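PDB 6UTC: transcriptional activator ToxR from Vibrio vulnificus, which probably senses periplasmic signals such as bile salts, together with its partner ToxS, and activates transcription as a membrane-spanning DNA-binding regulator. Local coordinates for residues Trp39-Ser42 with Ile43-Cys46. Numbering follows the deposited sequence.
Sequences WMPS and IRQC
Four successive backbone hydrogen bonds tie Trp39-Ser42 to Ile43-Cys46, each joining a carbonyl to the amide four residues on. Ile43 N reaches Trp39 O at 2.9 Å, Arg44 N reaches Met40 O at 2.8 Å, and the amides of Gln45 and Cys46 use the oxygens of Pro41 and Ser42. The bond from Gln45 N to Pro41 O is longer, at 3.1 Å, and more tilted, yet keeps the same pattern. Pro41 suits a place near the helix start, because first-turn amides have no carbonyl four residues back within the helix, and a nitrogen without hydrogen costs no bond there.

The buried side is apolar. Ile43 CG1 lies beside its own backbone N, near Trp39 O, and the extended chi2 (169°) then carries CD1 out to 3.9 Å from Trp39 CB and equally 3.9 Å from Met40 SD. The branched aliphatic chain thus touches the tryptophan's CB methylene and the methionine sulphur. The Trp39 side chain reaches the sheet, where NE1 donates a hydrogen bond to Gly68 O and the side chain touches Leu73 and Ile92; Ile43 also touches Leu73.

On the flank, Met40 and Arg44 cross at about a right angle. The arginine chain runs extended from CG to NE, bringing its guanidinium over Met40 CB, which is displaced toward the rim of one face. Arg44 NH2 lies 3.6 Å from Met40 CB. Met40, bent at chi2 and chi3, curls CE back to 4.0 Å from Arg44 NE. Long aliphatic stems let both residues share this surface while NH2 makes a salt bridge to Glu20 of strand 16-22.

Cys46, buried against Leu75 and Tyr77 of strand 72-78, forms the disulfide to Cys103, linking this helix to the C-terminal segment. Such i to i+4 contacts characterise the first turns of an amphipathic alpha-helix, here the crossover helix 40-52 of the beta-alpha-beta unit between parallel strands 25-30 and 62-67.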
ATOM      1  N   TRP A  39      -6.324   3.557  -9.030  1.00 17.22           N
ATOM      2  CA  TRP A  39      -5.461   2.479  -8.578  1.00 16.13           C
ATOM      3  C   TRP A  39      -6.090   1.628  -7.492  1.00 15.60           C
ATOM      4  O   TRP A  39      -5.488   0.632  -7.091  1.00 13.84           O
ATOM      5  CB  TRP A  39      -4.153   3.059  -8.038  1.00 15.32           C
ATOM      6  CG  TRP A  39      -3.242   3.585  -9.101  1.00 14.34           C
ATOM      7  CD1 TRP A  39      -3.204   4.862  -9.605  1.00 13.99           C
ATOM      8  CD2 TRP A  39      -2.222   2.855  -9.781  1.00 13.47           C
ATOM      9  NE1 TRP A  39      -2.223   4.956 -10.565  1.00 15.39           N
ATOM     10  CE2 TRP A  39      -1.594   3.743 -10.680  1.00 15.12           C
ATOM     11  CE3 TRP A  39      -1.767   1.535  -9.712  1.00 14.82           C
ATOM     12  CZ2 TRP A  39      -0.548   3.353 -11.507  1.00 16.54           C
ATOM     13  CZ3 TRP A  39      -0.721   1.143 -10.539  1.00 16.57           C
ATOM     14  CH2 TRP A  39      -0.121   2.056 -11.419  1.00 17.03           C
ATOM     15  N   MET A  40      -7.276   1.981  -7.004  1.00 15.07           N
ATOM     16  CA  MET A  40      -7.786   1.293  -5.823  1.00 17.14           C
ATOM     17  C   MET A  40      -7.951  -0.212  -5.991  1.00 15.56           C
ATOM     18  O   MET A  40      -7.591  -0.935  -5.053  1.00 14.29           O
ATOM     19  CB  MET A  40      -9.028   1.980  -5.236  1.00 18.96           C
ATOM     20  CG  MET A  40      -8.729   3.281  -4.475  1.00 23.99           C
ATOM     21  SD  MET A  40      -7.495   3.168  -3.136  1.00 23.93           S
ATOM     22  CE  MET A  40      -8.098   1.788  -2.167  1.00 26.50           C
ATOM     23  N   PRO A  41      -8.464  -0.751  -7.103  1.00 15.52           N
ATOM     24  CA  PRO A  41      -8.552  -2.215  -7.191  1.00 14.92           C
ATOM     25  C   PRO A  41      -7.198  -2.889  -7.086  1.00 13.17           C
ATOM     26  O   PRO A  41      -7.083  -3.943  -6.445  1.00 12.85           O
ATOM     27  CB  PRO A  41      -9.242  -2.444  -8.541  1.00 16.77           C
ATOM     28  CG  PRO A  41     -10.042  -1.225  -8.740  1.00 19.74           C
ATOM     29  CD  PRO A  41      -9.178  -0.107  -8.220  1.00 17.85           C
ATOM     30  N   SER A  42      -6.159  -2.287  -7.678  1.00 13.78           N
ATOM     31  CA  SER A  42      -4.811  -2.829  -7.547  1.00 13.96           C
ATOM     32  C   SER A  42      -4.306  -2.707  -6.124  1.00 12.92           C
ATOM     33  O   SER A  42      -3.699  -3.645  -5.602  1.00 13.18           O
ATOM     34  CB  SER A  42      -3.840  -2.088  -8.458  1.00 15.06           C
ATOM     35  OG  SER A  42      -4.202  -2.234  -9.816  1.00 19.59           O
ATOM     36  N   ILE A  43      -4.520  -1.546  -5.496  1.00 12.11           N
ATOM     37  CA  ILE A  43      -4.080  -1.367  -4.117  1.00 12.19           C
ATOM     38  C   ILE A  43      -4.753  -2.384  -3.210  1.00 13.17           C
ATOM     39  O   ILE A  43      -4.108  -2.981  -2.345  1.00 13.42           O
ATOM     40  CB  ILE A  43      -4.322   0.079  -3.643  1.00 12.94           C
ATOM     41  CG1 ILE A  43      -3.439   1.066  -4.410  1.00 13.89           C
ATOM     42  CG2 ILE A  43      -4.033   0.192  -2.148  1.00 15.62           C
ATOM     43  CD1 ILE A  43      -3.826   2.513  -4.162  1.00 14.88           C
ATOM     44  N   ARG A  44      -6.062  -2.596  -3.390  1.00 12.59           N
ATOM     45  CA  ARG A  44      -6.770  -3.553  -2.544  1.00 13.06           C
ATOM     46  C   ARG A  44      -6.209  -4.957  -2.704  1.00 12.57           C
ATOM     47  O   ARG A  44      -6.048  -5.687  -1.721  1.00 14.49           O
ATOM     48  CB  ARG A  44      -8.270  -3.532  -2.851  1.00 13.70           C
ATOM     49  CG  ARG A  44      -8.964  -2.248  -2.418  1.00 13.76           C
ATOM     50  CD  ARG A  44     -10.395  -2.230  -2.910  1.00 16.73           C
ATOM     51  NE  ARG A  44     -10.991  -0.900  -2.789  1.00 16.34           N
ATOM     52  CZ  ARG A  44     -11.558  -0.244  -3.788  1.00 18.35           C
ATOM     53  NH1 ARG A  44     -11.643  -0.780  -5.003  1.00 17.07           N
ATOM     54  NH2 ARG A  44     -12.047   0.971  -3.572  1.00 17.97           N
ATOM     55  N   GLN A  45      -5.908  -5.357  -3.937  1.00 12.94           N
ATOM     56  CA  GLN A  45      -5.322  -6.673  -4.142  1.00 12.96           C
ATOM     57  C   GLN A  45      -3.958  -6.766  -3.484  1.00 14.58           C
ATOM     58  O   GLN A  45      -3.630  -7.777  -2.855  1.00 15.94           O
ATOM     59  CB  GLN A  45      -5.218  -6.991  -5.631  1.00 13.61           C
ATOM     60  CG  GLN A  45      -4.582  -8.356  -5.918  1.00 13.59           C
ATOM     61  CD  GLN A  45      -5.509  -9.518  -5.602  1.00 18.61           C
ATOM     62  OE1 GLN A  45      -6.589  -9.338  -5.027  1.00 21.43           O
ATOM     63  NE2 GLN A  45      -5.096 -10.721  -5.984  1.00 18.54           N
ATOM     64  N   CYS A  46      -3.156  -5.711  -3.609  1.00 13.86           N
ATOM     65  CA  CYS A  46      -1.830  -5.699  -3.002  1.00 13.85           C
ATOM     66  C   CYS A  46      -1.917  -5.825  -1.485  1.00 14.93           C
ATOM     67  O   CYS A  46      -1.201  -6.624  -0.876  1.00 15.78           O
ATOM     68  CB  CYS A  46      -1.100  -4.422  -3.409  1.00 13.88           C
ATOM     69  SG  CYS A  46       0.676  -4.446  -3.055  1.00 16.77           S
TER